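Local coordinates for uncharacterized protein (Thermus thermophilus HB8, PDB 4WVA) that hydrolyses mannosylglycerate, a solute made under osmotic stress, to mannose and glycerate, and also cleaves glucosylglycerate, at residues Gly42-Gln45 against Val46-Arg50; Ala51-Glu54 against Leu55-Leu58. All coordinates share one frame; numbering follows the deposited sequence.

Interaction 1. Residues Gly42-Gln45 against Val46-Arg50; sequences GWTQ and VDWER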
ATOM      1  N   GLY A  42      -2.447  10.198 -29.368  1.00 10.80           N
ATOM      2  CA  GLY A  42      -3.294  10.703 -30.436  1.00 11.10           C
ATOM      3  C   GLY A  42      -3.078   9.958 -31.741  1.00 10.71           C
ATOM      4  O   GLY A  42      -4.036   9.619 -32.433  1.00 10.71           O
ATOM      5  N   TRP A  43      -1.810   9.690 -32.079  1.00 10.50           N
ATOM      6  CA  TRP A  43      -1.499   8.991 -33.317  1.00 10.93           C
ATOM      7  C   TRP A  43      -2.091   7.571 -33.381  1.00 11.94           C
ATOM      8  O   TRP A  43      -2.311   7.036 -34.480  1.00 12.90           O
ATOM      9  CB  TRP A  43       0.016   8.950 -33.570  1.00 10.89           C
ATOM     10  CG  TRP A  43       0.589  10.262 -34.022  1.00 11.57           C
ATOM     11  CD1 TRP A  43       1.530  11.013 -33.372  1.00 12.04           C
ATOM     12  CD2 TRP A  43       0.271  10.975 -35.220  1.00 11.73           C
ATOM     13  NE1 TRP A  43       1.806  12.160 -34.090  1.00 12.67           N
ATOM     14  CE2 TRP A  43       1.056  12.151 -35.233  1.00 12.31           C
ATOM     15  CE3 TRP A  43      -0.587  10.727 -36.300  1.00 12.26           C
ATOM     16  CZ2 TRP A  43       1.011  13.072 -36.277  1.00 12.84           C
ATOM     17  CZ3 TRP A  43      -0.635  11.648 -37.326  1.00 12.88           C
ATOM     18  CH2 TRP A  43       0.161  12.796 -37.316  1.00 12.72           C
ATOM     19  N   THR A  44      -2.381   6.965 -32.230  1.00 11.91           N
ATOM     20  CA  THR A  44      -3.003   5.618 -32.224  1.00 12.67           C
ATOM     21  C   THR A  44      -4.362   5.639 -32.933  1.00 13.17           C
ATOM     22  O   THR A  44      -4.879   4.582 -33.321  1.00 13.47           O
ATOM     23  CB  THR A  44      -3.238   5.031 -30.807  1.00 12.88           C
ATOM     24  OG1 THR A  44      -4.219   5.804 -30.106  1.00 13.11           O
ATOM     25  CG2 THR A  44      -1.964   4.964 -29.996  1.00 13.60           C
ATOM     26  N   GLN A  45      -4.955   6.825 -33.059  1.00 13.64           N
ATOM     27  CA  GLN A  45      -6.252   6.992 -33.712  1.00 14.38           C
ATOM     28  C   GLN A  45      -6.116   7.202 -35.220  1.00 14.92           C
ATOM     29  O   GLN A  45      -7.128   7.322 -35.919  1.00 16.60           O
ATOM     30  CB  GLN A  45      -6.990   8.179 -33.099  1.00 14.64           C
ATOM     31  CG  GLN A  45      -7.297   8.021 -31.633  1.00 14.79           C
ATOM     32  CD  GLN A  45      -8.036   6.735 -31.367  1.00 15.78           C
ATOM     33  OE1 GLN A  45      -9.219   6.595 -31.728  1.00 15.93           O
ATOM     34  NE2 GLN A  45      -7.355   5.790 -30.735  1.00 17.19           N
ATOM     35  N   VAL A  46      -4.878   7.235 -35.711  1.00 14.18           N
ATOM     36  CA  VAL A  46      -4.572   7.502 -37.115  1.00 15.08           C
ATOM     37  C   VAL A  46      -3.766   6.361 -37.709  1.00 15.18           C
ATOM     38  O   VAL A  46      -4.115   5.818 -38.762  1.00 15.81           O
ATOM     39  CB  VAL A  46      -3.783   8.828 -37.281  1.00 15.07           C
ATOM     40  CG1 VAL A  46      -3.453   9.117 -38.738  1.00 16.00           C
ATOM     41  CG2 VAL A  46      -4.560   9.995 -36.711  1.00 15.78           C
ATOM     42  N   ASP A  47      -2.677   5.998 -37.038  1.00 14.65           N
ATOM     43  CA  ASP A  47      -1.765   4.999 -37.545  0.50 14.80           C
ATOM     44  C   ASP A  47      -0.855   4.534 -36.413  1.00 14.26           C
ATOM     45  O   ASP A  47      -0.102   5.323 -35.891  1.00 13.73           O
ATOM     46  CB  ASP A  47      -0.922   5.606 -38.665  0.50 15.25           C
ATOM     47  CG  ASP A  47      -0.017   4.591 -39.328  0.50 15.87           C
ATOM     48  OD1 ASP A  47       1.191   4.570 -38.990  0.50 15.55           O
ATOM     49  OD2 ASP A  47      -0.517   3.816 -40.180  0.50 15.83           O
ATOM     50  N   TRP A  48      -0.930   3.256 -36.062  1.00 14.90           N
ATOM     51  CA  TRP A  48      -0.133   2.711 -34.939  1.00 15.28           C
ATOM     52  C   TRP A  48       1.363   2.832 -35.167  1.00 15.17           C
ATOM     53  O   TRP A  48       2.101   3.172 -34.238  1.00 14.39           O
ATOM     54  CB  TRP A  48      -0.504   1.257 -34.637  1.00 16.41           C
ATOM     55  CG  TRP A  48      -1.798   1.161 -33.955  1.00 17.99           C
ATOM     56  CD1 TRP A  48      -3.022   1.065 -34.549  1.00 18.52           C
ATOM     57  CD2 TRP A  48      -2.039   1.192 -32.539  1.00 17.64           C
ATOM     58  NE1 TRP A  48      -4.006   1.021 -33.600  1.00 18.81           N
ATOM     59  CE2 TRP A  48      -3.434   1.124 -32.359  1.00 17.90           C
ATOM     60  CE3 TRP A  48      -1.217   1.288 -31.409  1.00 17.89           C
ATOM     61  CZ2 TRP A  48      -4.028   1.120 -31.100  1.00 18.23           C
ATOM     62  CZ3 TRP A  48      -1.802   1.284 -30.163  1.00 17.59           C
ATOM     63  CH2 TRP A  48      -3.204   1.215 -30.016  1.00 17.28           C
ATOM     64  N   GLU A  49       1.822   2.586 -36.395  1.00 14.87           N
ATOM     65  CA  GLU A  49       3.246   2.738 -36.673  1.00 15.45           C
ATOM     66  C   GLU A  49       3.709   4.160 -36.372  1.00 13.84           C
ATOM     67  O   GLU A  49       4.789   4.353 -35.826  1.00 13.89           O
ATOM     68  CB  GLU A  49       3.616   2.388 -38.122  1.00 17.66           C
ATOM     69  CG  GLU A  49       5.136   2.465 -38.383  1.00 19.83           C
ATOM     70  CD  GLU A  49       5.954   1.487 -37.528  1.00 22.50           C
ATOM     71  OE1 GLU A  49       6.662   1.901 -36.559  1.00 27.49           O
ATOM     72  OE2 GLU A  49       5.892   0.280 -37.828  1.00 25.75           O
ATOM     73  N   ARG A  50       2.888   5.137 -36.743  1.00 13.12           N
ATOM     74  CA  ARG A  50       3.202   6.539 -36.530  1.00 12.96           C
ATOM     75  C   ARG A  50       3.319   6.878 -35.045  1.00 12.35           C
ATOM     76  O   ARG A  50       4.174   7.674 -34.667  1.00 11.66           O
ATOM     77  CB  ARG A  50       2.149   7.420 -37.210  1.00 13.16           C
ATOM     78  CG  ARG A  50       2.397   8.909 -37.081  1.00 13.26           C
ATOM     79  CD  ARG A  50       3.688   9.336 -37.735  1.00 13.83           C
ATOM     80  NE  ARG A  50       3.912  10.773 -37.597  1.00 14.29           N
ATOM     81  CZ  ARG A  50       4.393  11.371 -36.505  1.00 14.37           C
ATOM     82  NH1 ARG A  50       4.704  10.656 -35.413  1.00 14.64           N
ATOM     83  NH2 ARG A  50       4.586  12.686 -36.507  1.00 14.02           N
TER
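R50 lies along one face of the W43 indole. From R50 CB, which points toward the turn, chi1 of -179° sets CG anti to the backbone N and over the ring's six-membered half, 3.5 Å from W43 CD2. A bend at chi2 then carries the chain along the ring, NE passing 3.9 Å from W43 CZ2. The guanidinium lands flat, its plane 25° from the indole: a cation-pi stack with R50 CZ 4.0 Å from the centroid of the five-membered ring. At the tip, NH1 is 3.5 Å from W43 NE1 and forms a salt bridge with E54, while NH2 bonds S16; W43 NE1 itself bonds T21. V46 CB meets the indole at its edge, 3.8 Å from W43 CE3. A leucine in place of W43 would probably leave the guanidinium without its flat support and T21 without the indole N-H. On the backbone, W43 O accepts from V46 N and, nearly straight, from D47 N (2.8 Å). T44 CB sits over the six-membered ring of W48 in a CH-pi contact. In the conformer given, D47 OD1 accepts from R50 N. This is a tight turn joining consecutive helices 33-43 and 48-62 of the (alpha/alpha)6-barrel, with D47 at the N-cap of the second.

Interaction 2. Residues Ala51-Glu54 against Leu55-Leu58; sequences AWQE and LLCL
Q53 and L56 make the side-chain contact on this turn of helix, a methyl of the leucine leaning back over the face of the glutamine amide. Q53 NE2 comes within 3.5 Å of L56 CD1, and Q53 CD lies 3.8 Å from the same methyl. The bend at chi2 of Q53 (-63°) turns the amide across the helix surface, so that its face meets L56 CD1. L56 CG in turn rests 3.5 Å from W52 O, and C57 CB lies 3.3 Å from Q53 O, so these side chains pack against the backbone of the preceding turn. Beneath them run the helical bonds: L56 N to W52 O, nearly straight at 2.9 Å, C57 N to Q53 O, and the longer L58 N to E54 O at 3.3 Å. W52 O also takes a weak second bond from L55 N.

In the next shell Q53 NE2 donates to E49 OE1, one turn back, which holds the amide beside the leucine, and the buried E54 carboxylate, besides its ion pair, bonds T21 through OE1 and S36 through OE2. W52 NE1 bonds D118, while A51, W52 and L55 pack on L114 of helix 107-117, and W52 and L56 reach helix 121-146. E54, C57 and L58 touch Q31 of strand 31-32, and the L58 side chain comes about 4 Å from that of L33, a probable substrate-binding residue. This is a regular alpha helix of the (alpha/alpha)6-barrel, with apolar side chains packed on two neighbouring helices and its far turn set against the strand beside the substrate pocket.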
ATOM      1  N   ALA A  51       2.482   6.251 -34.211  1.00 11.82           N
ATOM      2  CA  ALA A  51       2.542   6.428 -32.759  1.00 11.75           C
ATOM      3  C   ALA A  51       3.877   5.921 -32.215  1.00 11.64           C
ATOM      4  O   ALA A  51       4.532   6.590 -31.443  1.00 11.35           O
ATOM      5  CB  ALA A  51       1.374   5.733 -32.094  1.00 11.92           C
ATOM      6  N   TRP A  52       4.293   4.739 -32.648  1.00 11.45           N
ATOM      7  CA  TRP A  52       5.588   4.213 -32.228  1.00 11.45           C
ATOM      8  C   TRP A  52       6.722   5.116 -32.706  1.00 12.29           C
ATOM      9  O   TRP A  52       7.674   5.390 -31.982  1.00 11.70           O
ATOM     10  CB  TRP A  52       5.824   2.827 -32.791  1.00 11.48           C
ATOM     11  CG  TRP A  52       5.091   1.721 -32.139  1.00 11.20           C
ATOM     12  CD1 TRP A  52       4.103   0.974 -32.672  1.00 11.36           C
ATOM     13  CD2 TRP A  52       5.322   1.203 -30.822  1.00 11.45           C
ATOM     14  NE1 TRP A  52       3.687   0.021 -31.781  1.00 11.54           N
ATOM     15  CE2 TRP A  52       4.432   0.135 -30.634  1.00 11.64           C
ATOM     16  CE3 TRP A  52       6.208   1.532 -29.792  1.00 11.78           C
ATOM     17  CZ2 TRP A  52       4.391  -0.600 -29.448  1.00 11.82           C
ATOM     18  CZ3 TRP A  52       6.158   0.800 -28.609  1.00 11.83           C
ATOM     19  CH2 TRP A  52       5.280  -0.252 -28.455  1.00 11.71           C
ATOM     20  N   GLN A  53       6.616   5.576 -33.950  1.00 12.62           N
ATOM     21  CA  GLN A  53       7.707   6.341 -34.543  1.00 13.71           C
ATOM     22  C   GLN A  53       8.022   7.598 -33.744  1.00 12.18           C
ATOM     23  O   GLN A  53       9.190   7.969 -33.596  1.00 12.20           O
ATOM     24  CB  GLN A  53       7.400   6.675 -36.007  1.00 15.93           C
ATOM     25  CG  GLN A  53       7.539   5.487 -36.951  1.00 18.96           C
ATOM     26  CD  GLN A  53       8.961   4.944 -37.013  1.00 22.71           C
ATOM     27  OE1 GLN A  53       9.945   5.702 -36.873  1.00 27.51           O
ATOM     28  NE2 GLN A  53       9.087   3.629 -37.206  1.00 25.47           N
ATOM     29  N   GLU A  54       6.977   8.251 -33.233  1.00 11.43           N
ATOM     30  CA  GLU A  54       7.138   9.417 -32.372  1.00 10.72           C
ATOM     31  C   GLU A  54       8.148   9.138 -31.264  1.00 10.62           C
ATOM     32  O   GLU A  54       9.003   9.978 -30.979  1.00 10.78           O
ATOM     33  CB  GLU A  54       5.797   9.861 -31.759  1.00 10.89           C
ATOM     34  CG  GLU A  54       5.869  11.216 -31.061  1.00 11.02           C
ATOM     35  CD  GLU A  54       5.795  12.405 -32.000  1.00 11.09           C
ATOM     36  OE1 GLU A  54       5.244  12.250 -33.113  1.00 11.35           O
ATOM     37  OE2 GLU A  54       6.247  13.511 -31.604  1.00 11.37           O
ATOM     38  N   LEU A  55       8.025   7.977 -30.612  1.00 10.70           N
ATOM     39  CA  LEU A  55       8.857   7.685 -29.451  1.00 11.23           C
ATOM     40  C   LEU A  55      10.208   7.106 -29.875  1.00 11.87           C
ATOM     41  O   LEU A  55      11.221   7.326 -29.219  1.00 11.92           O
ATOM     42  CB  LEU A  55       8.127   6.745 -28.510  1.00 11.65           C
ATOM     43  CG  LEU A  55       6.750   7.271 -28.084  1.00 12.41           C
ATOM     44  CD1 LEU A  55       6.145   6.301 -27.094  1.00 13.61           C
ATOM     45  CD2 LEU A  55       6.857   8.691 -27.540  1.00 12.98           C
ATOM     46  N   LEU A  56      10.245   6.349 -30.965  1.00 12.91           N
ATOM     47  CA  LEU A  56      11.544   5.895 -31.476  1.00 13.65           C
ATOM     48  C   LEU A  56      12.414   7.101 -31.756  1.00 13.16           C
ATOM     49  O   LEU A  56      13.617   7.116 -31.452  1.00 12.98           O
ATOM     50  CB  LEU A  56      11.384   5.100 -32.770  1.00 15.08           C
ATOM     51  CG  LEU A  56      10.708   3.741 -32.645  1.00 17.46           C
ATOM     52  CD1 LEU A  56      10.469   3.125 -34.019  1.00 18.34           C
ATOM     53  CD2 LEU A  56      11.581   2.843 -31.820  1.00 17.56           C
ATOM     54  N   CYS A  57      11.814   8.108 -32.380  1.00 12.99           N
ATOM     55  CA  CYS A  57      12.557   9.307 -32.763  1.00 12.81           C
ATOM     56  C   CYS A  57      13.103  10.029 -31.525  1.00 12.12           C
ATOM     57  O   CYS A  57      14.261  10.421 -31.480  1.00 11.60           O
ATOM     58  CB  CYS A  57      11.652  10.217 -33.577  1.00 13.04           C
ATOM     59  SG  CYS A  57      12.434  11.721 -34.178  1.00 13.36           S
ATOM     60  N   LEU A  58      12.245  10.212 -30.515  1.00 11.56           N
ATOM     61  CA  LEU A  58      12.653  10.831 -29.264  1.00 11.75           C
ATOM     62  C   LEU A  58      13.908  10.160 -28.664  1.00 11.64           C
ATOM     63  O   LEU A  58      14.870  10.841 -28.290  1.00 12.28           O
ATOM     64  CB  LEU A  58      11.485  10.795 -28.276  1.00 11.84           C
ATOM     65  CG  LEU A  58      11.747  11.355 -26.881  1.00 11.85           C
ATOM     66  CD1 LEU A  58      12.139  12.814 -26.905  1.00 11.93           C
ATOM     67  CD2 LEU A  58      10.508  11.117 -26.019  1.00 12.03           C
TER

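From the N terminus, helix 33-43 runs out into interaction 1, where 42-45 and 46-50 close the short turn that starts helix 48-62. Interaction 2 follows directly, 51-54 against 55-58, and closes no loop beyond successive turns of that helix. The two lie in series, neither nesting nor crossing, with centres about 11 Å apart. They touch where W43 CB comes 3.7 Å from A51 CA, bringing the end of one helix onto the side of the next. R50 of interaction 1 is also tied to E54 of interaction 2. Interaction 1 adds helix 4-15, through W43 and V46; both contacts meet helix 107-117, and interaction 2 reaches helix 121-146 and strand 31-32.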